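Long-range contacts in DNA mismatch repair protein MutL (Aquifex aeolicus VF5, PDB 6LZJ), which probably binds and hydrolyses ATP as a GHKL-family ATPase and couples that cycle to DNA mismatch repair: residues K34-I39 with R48-G53; G42-I47 with K154-E159; G55-D60 with S105-E110; S96-F101 with D141-L146. All blocks are in the same frame, centred on the assembly; numbering follows the deposited sequence.

Contact 1: K34-I39 with R48-G53. With ACP (phosphomethylphosphonic acid adenylate ester), chain C.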
# COMPACT_ATOMS: atom_id res chain seq x y z
N LYS A 34 4.73 10.26 5.18
CA LYS A 34 3.69 9.80 6.07
C LYS A 34 2.46 9.59 5.22
O LYS A 34 2.04 10.51 4.50
CB LYS A 34 3.43 10.84 7.18
CG LYS A 34 4.60 11.03 8.16
CD LYS A 34 4.24 12.10 9.19
CE LYS A 34 5.32 12.28 10.26
NZ LYS A 34 4.79 12.99 11.46
N VAL A 35 1.89 8.40 5.32
CA VAL A 35 0.72 7.97 4.57
C VAL A 35 -0.30 7.45 5.57
O VAL A 35 0.01 6.53 6.34
CB VAL A 35 1.07 6.86 3.55
CG1 VAL A 35 -0.21 6.36 2.85
CG2 VAL A 35 2.02 7.38 2.48
N GLU A 36 -1.48 8.03 5.57
CA GLU A 36 -2.54 7.66 6.51
C GLU A 36 -3.70 7.09 5.70
O GLU A 36 -4.20 7.74 4.77
CB GLU A 36 -2.96 8.90 7.31
CG GLU A 36 -4.05 8.63 8.33
CD GLU A 36 -4.47 9.92 9.02
OE1 GLU A 36 -3.63 10.49 9.76
OE2 GLU A 36 -5.60 10.39 8.78
N VAL A 37 -4.11 5.85 6.00
CA VAL A 37 -5.22 5.23 5.30
C VAL A 37 -6.34 4.97 6.27
O VAL A 37 -6.10 4.55 7.41
CB VAL A 37 -4.79 3.90 4.66
CG1 VAL A 37 -5.95 3.31 3.94
CG2 VAL A 37 -3.67 4.17 3.72
N GLU A 38 -7.57 5.25 5.84
CA GLU A 38 -8.74 4.98 6.67
C GLU A 38 -9.77 4.25 5.83
O GLU A 38 -10.04 4.65 4.70
CB GLU A 38 -9.37 6.27 7.22
CG GLU A 38 -10.63 5.90 7.95
CD GLU A 38 -11.30 7.08 8.64
OE1 GLU A 38 -10.82 8.22 8.48
OE2 GLU A 38 -12.30 6.82 9.34
N ILE A 39 -10.37 3.18 6.37
CA ILE A 39 -11.42 2.50 5.62
C ILE A 39 -12.60 2.33 6.55
O ILE A 39 -12.41 2.14 7.76
CB ILE A 39 -10.99 1.13 5.02
CG1 ILE A 39 -10.46 0.17 6.06
CG2 ILE A 39 -9.91 1.37 3.97
CD1 ILE A 39 -10.31 -1.27 5.49
N ARG A 48 -10.21 6.58 2.59
CA ARG A 48 -9.50 7.85 2.63
C ARG A 48 -7.99 7.60 2.68
O ARG A 48 -7.51 6.80 3.50
CB ARG A 48 -9.97 8.70 3.82
CG ARG A 48 -9.33 10.07 3.90
CD ARG A 48 -9.83 10.90 5.08
NE ARG A 48 -9.75 10.14 6.33
CZ ARG A 48 -8.69 10.13 7.13
NH1 ARG A 48 -7.62 10.85 6.81
NH2 ARG A 48 -8.68 9.41 8.24
N VAL A 49 -7.24 8.31 1.83
CA VAL A 49 -5.79 8.28 1.87
C VAL A 49 -5.22 9.69 1.94
O VAL A 49 -5.48 10.52 1.05
CB VAL A 49 -5.19 7.53 0.68
CG1 VAL A 49 -3.63 7.64 0.68
CG2 VAL A 49 -5.65 6.11 0.74
N LYS A 50 -4.41 9.93 2.96
CA LYS A 50 -3.86 11.24 3.25
C LYS A 50 -2.36 11.14 3.29
O LYS A 50 -1.79 10.22 3.91
CB LYS A 50 -4.36 11.78 4.58
CG LYS A 50 -3.76 13.12 5.01
CD LYS A 50 -4.25 13.32 6.44
CE LYS A 50 -4.00 14.74 7.03
NZ LYS A 50 -2.60 14.83 7.50
N ASP A 51 -1.72 12.09 2.66
CA ASP A 51 -0.28 12.07 2.64
C ASP A 51 0.26 13.46 2.84
O ASP A 51 -0.44 14.49 2.70
CB ASP A 51 0.28 11.42 1.32
CG ASP A 51 0.02 12.25 0.09
OD1 ASP A 51 0.49 13.41 0.07
OD2 ASP A 51 -0.61 11.75 -0.84
N ASN A 52 1.54 13.49 3.19
CA ASN A 52 2.30 14.73 3.35
C ASN A 52 3.27 14.99 2.21
O ASN A 52 4.32 15.59 2.44
CB ASN A 52 3.00 14.77 4.71
CG ASN A 52 4.07 13.74 4.82
OD1 ASN A 52 4.16 12.84 4.00
ND2 ASN A 52 4.93 13.88 5.84
N GLY A 53 3.04 14.42 1.02
CA GLY A 53 3.89 14.72 -0.12
C GLY A 53 3.71 16.12 -0.69
O GLY A 53 3.04 16.96 -0.10
PG ACP C . -0.63 5.30 -12.94
O1G ACP C . -1.28 5.55 -11.63
O2G ACP C . -1.70 4.67 -13.97
O3G ACP C . 0.73 4.42 -12.83
PB ACP C . -0.50 8.23 -12.58
O1B ACP C . 0.02 8.06 -11.22
O2B ACP C . 0.34 9.38 -13.33
C3B ACP C . -0.12 6.86 -13.68
PA ACP C . -3.05 8.87 -11.54
O1A ACP C . -2.78 7.80 -10.50
O2A ACP C . -4.43 8.91 -12.13
O3A ACP C . -2.04 8.63 -12.78
O5' ACP C . -2.59 10.29 -10.94
C5' ACP C . -2.56 11.32 -11.92
C4' ACP C . -1.60 12.41 -11.47
O4' ACP C . -2.11 13.01 -10.28
C3' ACP C . -0.23 11.92 -11.07
O3' ACP C . 0.64 11.82 -12.21
C2' ACP C . 0.24 12.99 -10.13
O2' ACP C . 0.76 14.08 -10.92
C1' ACP C . -1.05 13.52 -9.51
N9 ACP C . -1.26 12.94 -8.16
C8 ACP C . -2.20 12.03 -7.86
N7 ACP C . -2.17 11.74 -6.55
C5 ACP C . -1.21 12.49 -6.01
C6 ACP C . -0.67 12.70 -4.66
N6 ACP C . -1.16 11.96 -3.60
N1 ACP C . 0.32 13.57 -4.51
C2 ACP C . 0.81 14.30 -5.54
N3 ACP C . 0.40 14.18 -6.80
C4 ACP C . -0.62 13.30 -7.08
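E36 OE2 takes two N-H groups from R48, NH1 at 2.9 Å and NH2 at 3.3 Å, the guanidinium meeting that single oxygen end-on. The oxygen lies 2° from the guanidinium plane, while the carboxylate plane is turned 83° from it, and OE2 is met on its anti side. The setting is a beta hairpin of the GHKL ATPase fold, strands 34-40 and 46-51, whose local axes run antiparallel 4.7 Å apart. Along the adjoining NE/NH2 edge, E38 OE1 is the salt-bridge partner of R48 NH2, though the modelled 2.5 Å is suspiciously short and its exact length doubtful; NE adds only a weak bond. R48 keeps CG anti to its own N (chi1 -177°) but bends at chi3, which lays the head between the two glutamates; E136 of the neighbouring strand is a further salt-bridge partner of NH1. A leucine in this position would probably leave both carboxylates, E36 and E38, without their shared positive mate. Paired backbone bonds hold E36 to K50 and E38 to R48, E36 N to K50 O being 2.8 Å. The face of V35, V37 and V49, which also carries D51, is mostly apolar: V35 CG1 and V37 CG2 flank V49, V37 CG2 meeting V49 CG2 at 4.1 Å, and helix 16-29 packs against these valines. At the hairpin's open end N52 OD1 accepts from K34 N, which lies above the amide carbonyl plane. D51 OD1 takes G53 N in an Asx turn, and its OD2 accepts the adenine amino group, ACP N6, at 2.8 Å.

Contact 2: G42-I47 with K154-E159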
# COMPACT_ATOMS: atom_id res chain seq x y z
N GLY A 42 -15.05 -1.84 5.33
CA GLY A 42 -14.06 -2.51 4.51
C GLY A 42 -13.58 -1.70 3.33
O GLY A 42 -12.92 -2.24 2.44
N GLY A 43 -13.87 -0.39 3.32
CA GLY A 43 -13.66 0.41 2.14
C GLY A 43 -14.88 0.52 1.26
O GLY A 43 -14.87 1.27 0.29
N LYS A 44 -15.95 -0.21 1.57
CA LYS A 44 -17.13 -0.11 0.72
C LYS A 44 -17.85 1.21 0.93
O LYS A 44 -18.48 1.71 0.01
CB LYS A 44 -18.10 -1.23 1.02
CG LYS A 44 -17.62 -2.59 0.68
CD LYS A 44 -18.68 -3.56 1.15
CE LYS A 44 -18.34 -4.95 0.76
NZ LYS A 44 -19.52 -5.81 0.96
N ARG A 45 -17.81 1.72 2.16
CA ARG A 45 -18.41 2.99 2.51
C ARG A 45 -17.44 4.14 2.30
O ARG A 45 -17.77 5.12 1.64
CB ARG A 45 -18.96 2.94 3.94
CG ARG A 45 -19.59 4.23 4.35
CD ARG A 45 -20.60 4.10 5.48
NE ARG A 45 -21.24 5.39 5.68
CZ ARG A 45 -22.17 5.89 4.88
NH1 ARG A 45 -22.68 7.09 5.11
NH2 ARG A 45 -22.59 5.19 3.83
N LEU A 46 -16.27 4.09 2.95
CA LEU A 46 -15.25 5.11 2.72
C LEU A 46 -13.85 4.54 2.58
O LEU A 46 -13.42 3.70 3.38
CB LEU A 46 -15.24 6.13 3.85
CG LEU A 46 -14.04 7.09 3.83
CD1 LEU A 46 -14.16 8.04 2.72
CD2 LEU A 46 -14.01 7.84 5.15
N ILE A 47 -13.09 5.07 1.63
CA ILE A 47 -11.65 4.89 1.58
C ILE A 47 -11.05 6.28 1.60
O ILE A 47 -11.36 7.08 0.71
CB ILE A 47 -11.22 4.16 0.29
CG1 ILE A 47 -11.91 2.78 0.17
CG2 ILE A 47 -9.68 4.09 0.16
CD1 ILE A 47 -11.97 2.35 -1.31
N LYS A 154 -16.90 -8.68 -1.58
CA LYS A 154 -16.78 -9.60 -0.46
C LYS A 154 -17.27 -8.92 0.81
O LYS A 154 -17.39 -7.70 0.88
CB LYS A 154 -15.33 -10.04 -0.27
CG LYS A 154 -14.62 -10.51 -1.51
CD LYS A 154 -15.16 -11.80 -2.03
CE LYS A 154 -14.25 -12.34 -3.12
NZ LYS A 154 -14.02 -11.33 -4.18
N LYS A 155 -17.51 -9.74 1.85
CA LYS A 155 -17.84 -9.22 3.18
C LYS A 155 -16.81 -8.20 3.66
O LYS A 155 -15.63 -8.25 3.29
CB LYS A 155 -17.92 -10.36 4.20
CG LYS A 155 -19.24 -11.09 4.26
CD LYS A 155 -19.17 -12.23 5.31
CE LYS A 155 -20.36 -13.18 5.28
NZ LYS A 155 -20.20 -14.25 6.33
N GLU A 156 -17.29 -7.26 4.49
CA GLU A 156 -16.44 -6.21 5.08
C GLU A 156 -15.15 -6.76 5.66
O GLU A 156 -14.05 -6.23 5.41
CB GLU A 156 -17.21 -5.47 6.17
CG GLU A 156 -18.22 -4.46 5.69
CD GLU A 156 -19.57 -5.05 5.32
OE1 GLU A 156 -19.86 -5.20 4.11
OE2 GLU A 156 -20.35 -5.37 6.23
N ASP A 157 -15.24 -7.83 6.46
CA ASP A 157 -14.02 -8.30 7.10
C ASP A 157 -13.03 -8.89 6.09
O ASP A 157 -11.81 -8.79 6.32
CB ASP A 157 -14.35 -9.31 8.20
CG ASP A 157 -13.38 -9.21 9.36
OD1 ASP A 157 -13.46 -8.22 10.12
OD2 ASP A 157 -12.52 -10.11 9.49
N THR A 158 -13.50 -9.49 4.99
CA THR A 158 -12.56 -9.97 3.98
C THR A 158 -11.83 -8.82 3.31
O THR A 158 -10.63 -8.89 3.04
CB THR A 158 -13.28 -10.80 2.93
OG1 THR A 158 -13.83 -11.97 3.53
CG2 THR A 158 -12.30 -11.23 1.83
N GLU A 159 -12.58 -7.76 2.98
CA GLU A 159 -11.98 -6.62 2.30
C GLU A 159 -10.99 -5.93 3.21
O GLU A 159 -9.98 -5.40 2.75
CB GLU A 159 -13.06 -5.63 1.88
CG GLU A 159 -13.61 -5.88 0.52
CD GLU A 159 -12.52 -5.95 -0.54
OE1 GLU A 159 -12.60 -6.87 -1.34
OE2 GLU A 159 -11.59 -5.10 -0.57
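K44 reaches across to the N-terminal end of helix 156-173 with its ammonium group, and the polar part of the contact rests on that one atom. NZ forms a salt bridge with E156 OE1 at 3.2 Å, approaching the oxygen nearly along its C-O bond. A second, weak hydrogen bond runs from NZ to the backbone oxygen K154 O at 2.8 Å. The torsions explain the reach: K44 CG is anti to the carbonyl carbon (chi1 -66°) and the chain beyond is fully extended, whereas E156 folds back at chi2 (84°), and the two side chains cross at about a right angle. A methionine in place of K44 would probably cover similar ground but leave E156 OE1 without its positive mate and K154 O without this donor.

The van der Waals part is close packing round G42. Its CA lies 3.8 Å from E156 O, and G42 O sits 3.4 Å from E159 CB. With phi at 67°, a side chain on G42 would run into E156 O, so the approach of loop to helix depends on a bare CA. The polar end of E159 turns elsewhere, to K162.

The segments join the hairpin turn between strands 34-40 and 46-51 to the helix start, with K155 at the N-cap position. R45 and L46, both facing V40, make a classic beta bulge. Chemically, one lysine supplies the only charged bond between the segments, while G42 O is buried with no partner in the model, which probably carries a desolvation cost.

Contact 3: G55-D60 with S105-E110. With ACP (phosphomethylphosphonic acid adenylate ester), chain C.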
# COMPACT_ATOMS: atom_id res chain seq x y z
N GLY A 55 2.03 17.56 -2.92
CA GLY A 55 0.76 18.06 -3.38
C GLY A 55 0.67 18.31 -4.87
O GLY A 55 1.57 18.02 -5.67
N ILE A 56 -0.48 18.87 -5.24
CA ILE A 56 -0.82 19.17 -6.62
C ILE A 56 -1.11 20.66 -6.69
O ILE A 56 -1.84 21.17 -5.84
CB ILE A 56 -2.03 18.34 -7.09
CG1 ILE A 56 -1.81 16.85 -6.81
CG2 ILE A 56 -2.30 18.53 -8.57
CD1 ILE A 56 -3.10 16.03 -6.70
N HIS A 57 -0.53 21.35 -7.69
CA HIS A 57 -0.78 22.78 -7.85
C HIS A 57 -2.26 23.01 -8.14
O HIS A 57 -2.90 22.17 -8.79
CB HIS A 57 0.07 23.36 -8.98
CG HIS A 57 -0.03 24.85 -9.11
ND1 HIS A 57 -1.14 25.48 -9.63
CD2 HIS A 57 0.84 25.83 -8.77
CE1 HIS A 57 -0.95 26.79 -9.62
NE2 HIS A 57 0.24 27.03 -9.09
N PRO A 58 -2.87 24.10 -7.64
CA PRO A 58 -4.29 24.32 -7.93
C PRO A 58 -4.63 24.22 -9.41
O PRO A 58 -5.67 23.67 -9.79
CB PRO A 58 -4.54 25.74 -7.40
CG PRO A 58 -3.59 25.87 -6.27
CD PRO A 58 -2.34 25.09 -6.68
N GLU A 59 -3.75 24.72 -10.27
CA GLU A 59 -3.94 24.66 -11.71
C GLU A 59 -4.03 23.22 -12.24
O GLU A 59 -4.63 23.01 -13.30
CB GLU A 59 -2.78 25.42 -12.36
CG GLU A 59 -2.87 25.68 -13.84
CD GLU A 59 -1.67 26.47 -14.33
OE1 GLU A 59 -0.89 25.93 -15.15
OE2 GLU A 59 -1.48 27.63 -13.87
N ASP A 60 -3.44 22.24 -11.55
CA ASP A 60 -3.44 20.86 -12.02
C ASP A 60 -4.49 19.97 -11.38
O ASP A 60 -4.67 18.83 -11.83
CB ASP A 60 -2.06 20.22 -11.79
CG ASP A 60 -0.95 20.86 -12.60
OD1 ASP A 60 -1.02 20.80 -13.85
OD2 ASP A 60 -0.00 21.40 -11.99
N SER A 105 -5.92 18.95 -2.33
CA SER A 105 -4.46 18.98 -2.34
C SER A 105 -3.94 20.39 -2.16
O SER A 105 -4.48 21.35 -2.72
CB SER A 105 -3.89 18.39 -3.64
OG SER A 105 -2.48 18.25 -3.45
N ARG A 106 -2.88 20.51 -1.38
CA ARG A 106 -2.19 21.77 -1.21
C ARG A 106 -0.76 21.57 -1.69
O ARG A 106 -0.02 20.72 -1.17
CB ARG A 106 -2.24 22.26 0.23
CG ARG A 106 -1.53 23.60 0.41
CD ARG A 106 -1.53 23.94 1.87
NE ARG A 106 -0.48 24.88 2.20
CZ ARG A 106 -0.26 25.28 3.44
NH1 ARG A 106 -1.04 24.79 4.40
NH2 ARG A 106 0.73 26.12 3.73
N PHE A 107 -0.40 22.34 -2.71
CA PHE A 107 0.91 22.28 -3.30
C PHE A 107 1.93 22.89 -2.34
O PHE A 107 1.65 23.87 -1.64
CB PHE A 107 0.84 23.03 -4.63
CG PHE A 107 2.00 22.83 -5.55
CD1 PHE A 107 2.38 21.57 -5.96
CD2 PHE A 107 2.64 23.92 -6.09
CE1 PHE A 107 3.44 21.40 -6.84
CE2 PHE A 107 3.69 23.77 -6.98
CZ PHE A 107 4.09 22.50 -7.35
N PHE A 108 3.13 22.30 -2.30
CA PHE A 108 4.13 22.79 -1.38
C PHE A 108 4.44 24.28 -1.59
O PHE A 108 4.90 24.93 -0.65
CB PHE A 108 5.40 21.95 -1.50
CG PHE A 108 6.19 22.22 -2.76
CD1 PHE A 108 5.90 21.54 -3.93
CD2 PHE A 108 7.24 23.13 -2.75
CE1 PHE A 108 6.63 21.75 -5.08
CE2 PHE A 108 8.00 23.36 -3.91
CZ PHE A 108 7.68 22.68 -5.08
N GLN A 109 4.14 24.84 -2.76
CA GLN A 109 4.37 26.26 -3.01
C GLN A 109 3.18 27.16 -2.64
O GLN A 109 3.31 28.38 -2.71
CB GLN A 109 4.74 26.50 -4.49
CG GLN A 109 5.94 25.69 -4.94
CD GLN A 109 6.48 26.07 -6.30
OE1 GLN A 109 5.74 26.44 -7.21
NE2 GLN A 109 7.80 25.97 -6.45
N GLU A 110 2.04 26.59 -2.24
CA GLU A 110 0.81 27.34 -2.03
C GLU A 110 0.44 27.40 -0.55
O GLU A 110 0.77 26.50 0.23
CB GLU A 110 -0.35 26.73 -2.81
CG GLU A 110 -0.17 26.73 -4.30
CD GLU A 110 -0.29 28.12 -4.91
OE1 GLU A 110 0.05 28.26 -6.10
OE2 GLU A 110 -0.71 29.07 -4.20
PG ACP C . -0.63 5.30 -12.94
O1G ACP C . -1.28 5.55 -11.63
O2G ACP C . -1.70 4.67 -13.97
O3G ACP C . 0.73 4.42 -12.83
PB ACP C . -0.50 8.23 -12.58
O1B ACP C . 0.02 8.06 -11.22
O2B ACP C . 0.34 9.38 -13.33
C3B ACP C . -0.12 6.86 -13.68
PA ACP C . -3.05 8.87 -11.54
O1A ACP C . -2.78 7.80 -10.50
O2A ACP C . -4.43 8.91 -12.13
O3A ACP C . -2.04 8.63 -12.78
O5' ACP C . -2.59 10.29 -10.94
C5' ACP C . -2.56 11.32 -11.92
C4' ACP C . -1.60 12.41 -11.47
O4' ACP C . -2.11 13.01 -10.28
C3' ACP C . -0.23 11.92 -11.07
O3' ACP C . 0.64 11.82 -12.21
C2' ACP C . 0.24 12.99 -10.13
O2' ACP C . 0.76 14.08 -10.92
C1' ACP C . -1.05 13.52 -9.51
N9 ACP C . -1.26 12.94 -8.16
C8 ACP C . -2.20 12.03 -7.86
N7 ACP C . -2.17 11.74 -6.55
C5 ACP C . -1.21 12.49 -6.01
C6 ACP C . -0.67 12.70 -4.66
N6 ACP C . -1.16 11.96 -3.60
N1 ACP C . 0.32 13.57 -4.51
C2 ACP C . 0.81 14.30 -5.54
N3 ACP C . 0.40 14.18 -6.80
C4 ACP C . -0.62 13.30 -7.08
O HOH W 1 -3.85 22.59 -5.02
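H57 leans over one face of the F107 ring, its CB 4.0 Å from the ring centroid and 13° off the normal, a CH-pi contact. The imidazole presents an edge to that ring in an offset edge-to-face pair, with centroids 5.4 Å apart and planes inclined by 64°. Having CG anti to the backbone N (chi1 -174°) carries the H57 ring past F107 CD2, and ND1 accepts from E59 N as the N-cap of the short, weakly bonded helix that follows. F108 CD1 lies over the other face of F107, near the rim.

E110 comes from the direction opposite to P58, its CG packing on P58 CD at 3.6 Å. Its carboxylate is turned nearly perpendicular to the H57 ring; OE1 is near NE2, but the angle is too poor for a hydrogen bond.

At the backbone, I56 N donates to S105 OG at 2.8 Å, and a water bridges I56 O and S105 O. S105 OG is also hydrogen-bonded to T135 OG1 and G134 O of the neighbouring strand 134-140. G55 CA makes a CA-H...O contact with R106 O, where a side chain would collide. I56 CG1 lies 3.5 Å from ACP N3 and I56 CD1 3.7 Å from ACP C4. In this GHKL nucleotide pocket, polar bonds fix the I56 backbone against strand 100-106, leaving its side chain to meet adenine by van der Waals contact.

Contact 4: S96-F101 with D141-L146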
# COMPACT_ATOMS: atom_id res chain seq x y z
N SER A 96 -12.68 7.77 -9.78
CA SER A 96 -13.75 8.77 -9.65
C SER A 96 -15.00 8.40 -10.44
O SER A 96 -16.11 8.86 -10.11
CB SER A 96 -13.26 10.17 -10.09
OG SER A 96 -12.94 10.25 -11.49
N SER A 97 -14.85 7.54 -11.44
CA SER A 97 -15.97 7.18 -12.28
C SER A 97 -16.93 6.23 -11.57
O SER A 97 -18.06 6.04 -12.03
CB SER A 97 -15.47 6.52 -13.57
OG SER A 97 -14.63 7.35 -14.34
N VAL A 98 -16.44 5.48 -10.59
CA VAL A 98 -17.23 4.50 -9.86
C VAL A 98 -17.47 4.89 -8.40
O VAL A 98 -17.57 4.01 -7.57
CB VAL A 98 -16.67 3.07 -9.97
CG1 VAL A 98 -16.72 2.59 -11.43
CG2 VAL A 98 -15.23 3.00 -9.41
N SER A 99 -17.33 6.17 -8.01
CA SER A 99 -17.53 6.54 -6.63
C SER A 99 -18.01 7.98 -6.52
O SER A 99 -18.07 8.74 -7.50
CB SER A 99 -16.25 6.40 -5.81
OG SER A 99 -15.25 7.22 -6.37
N LYS A 100 -18.31 8.32 -5.29
CA LYS A 100 -18.46 9.71 -4.84
C LYS A 100 -17.09 10.13 -4.31
O LYS A 100 -16.66 9.67 -3.24
CB LYS A 100 -19.53 9.83 -3.75
CG LYS A 100 -20.96 9.50 -4.20
CD LYS A 100 -21.78 9.03 -3.02
CE LYS A 100 -23.25 9.36 -3.19
NZ LYS A 100 -23.74 9.00 -4.55
N PHE A 101 -16.44 11.02 -5.03
CA PHE A 101 -14.99 11.16 -4.99
C PHE A 101 -14.63 12.58 -4.61
O PHE A 101 -15.06 13.54 -5.28
CB PHE A 101 -14.43 10.80 -6.39
CG PHE A 101 -12.92 11.01 -6.55
CD1 PHE A 101 -12.40 12.24 -6.92
CD2 PHE A 101 -12.04 9.92 -6.43
CE1 PHE A 101 -11.03 12.42 -7.08
CE2 PHE A 101 -10.67 10.09 -6.62
CZ PHE A 101 -10.16 11.33 -6.94
N ASP A 141 -18.76 5.22 -1.26
CA ASP A 141 -19.85 4.47 -1.88
C ASP A 141 -19.40 3.83 -3.17
O ASP A 141 -20.02 4.00 -4.21
CB ASP A 141 -21.08 5.36 -2.09
CG ASP A 141 -21.71 5.79 -0.76
OD1 ASP A 141 -21.42 5.13 0.27
OD2 ASP A 141 -22.47 6.78 -0.74
N LEU A 142 -18.26 3.12 -3.09
CA LEU A 142 -17.65 2.48 -4.26
C LEU A 142 -18.66 1.62 -5.00
O LEU A 142 -19.39 0.82 -4.39
CB LEU A 142 -16.44 1.64 -3.80
CG LEU A 142 -15.53 1.12 -4.92
CD1 LEU A 142 -14.87 2.23 -5.75
CD2 LEU A 142 -14.47 0.15 -4.39
N PHE A 143 -18.68 1.77 -6.34
CA PHE A 143 -19.65 1.12 -7.23
C PHE A 143 -21.12 1.41 -6.86
O PHE A 143 -22.01 0.58 -7.09
CB PHE A 143 -19.41 -0.39 -7.28
CG PHE A 143 -17.99 -0.77 -7.58
CD1 PHE A 143 -17.37 -0.30 -8.75
CD2 PHE A 143 -17.29 -1.62 -6.73
CE1 PHE A 143 -16.03 -0.66 -9.02
CE2 PHE A 143 -15.98 -1.97 -7.02
CZ PHE A 143 -15.36 -1.47 -8.15
N PHE A 144 -21.43 2.58 -6.28
CA PHE A 144 -22.84 2.91 -6.07
C PHE A 144 -23.62 2.92 -7.38
O PHE A 144 -24.84 2.65 -7.38
CB PHE A 144 -23.00 4.28 -5.37
CG PHE A 144 -22.83 5.44 -6.30
CD1 PHE A 144 -21.57 5.92 -6.60
CD2 PHE A 144 -23.93 6.07 -6.85
CE1 PHE A 144 -21.41 6.97 -7.49
CE2 PHE A 144 -23.77 7.13 -7.73
CZ PHE A 144 -22.50 7.59 -8.03
N ASN A 145 -22.96 3.24 -8.51
CA ASN A 145 -23.53 3.32 -9.84
C ASN A 145 -23.57 1.96 -10.54
O ASN A 145 -24.01 1.89 -11.69
CB ASN A 145 -22.71 4.31 -10.70
CG ASN A 145 -21.17 3.98 -10.76
OD1 ASN A 145 -20.57 3.51 -9.78
ND2 ASN A 145 -20.53 4.33 -11.88
N LEU A 146 -23.11 0.91 -9.86
CA LEU A 146 -22.96 -0.43 -10.44
C LEU A 146 -23.45 -1.42 -9.39
O LEU A 146 -22.66 -2.07 -8.70
CB LEU A 146 -21.51 -0.72 -10.85
CG LEU A 146 -20.96 0.26 -11.89
CD1 LEU A 146 -19.53 -0.07 -12.24
CD2 LEU A 146 -21.86 0.09 -13.05
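V98 is the packed centre of this contact. Its CB lies 3.7 Å from F143 CD1, CG2 touches L142 CD1 at 3.8 Å, and CG1 reaches L146 CD1. The L142 and F143 side chains run beside that of V98 and point the same way, while L146 crosses obliquely. Backbone bonding secures the same spot: F143 N donates to V98 O at 2.8 Å. N145 adds a weak bond from ND2 to S97 O.

In contrast to buried L142, F143 and S99, the looser side, where residues are partly exposed, is that of K100, D141 and F144. K100 NZ stands over one face of the F144 ring, 3.8 Å from the centroid and 15° off the normal, a cation-pi contact; N145 CB covers the opposite face. A bend at chi4 (47°) turns the K100 ammonium onto the ring. The lysine's CD passes 3.3 Å from D141 OD2, yet its NZ remains 4.6 Å from that oxygen, too far for a salt bridge.

Turns build both sides: type I at S96-S99, then type II at D141-F144 and type I at F143-L146. They join the end of helix 91-96 and the start of strand 100-106 to the loop leaving strand 134-140, a loop-on-loop closure at one end of the large mixed sheet of the GHKL ATPase fold.

How the contacts relate
All four contacts reach the same large mixed sheet, contact 1 within it as true strand pairing, whereas contacts 2, 3 and 4 join loops, turns and helix starts. All are partly buried; contact 1 lies nearest the chain's centre, contacts 3 and 4 farthest out. Contacts 1 and 2 share strand 46-51 and meet where I39 CB packs on L46 O; contacts 3 and 4 share strand 100-106, one toward each end. Contacts 2 and 4 touch through a probable hydrogen bond between D141 N and R45 O. Chemistry follows position: carboxylate-guanidinium pairs on the hairpin, a lone lysine bridge in contact 2, and aromatic faces in contacts 3 and 4. Contacts 1 and 3 both touch the nucleotide.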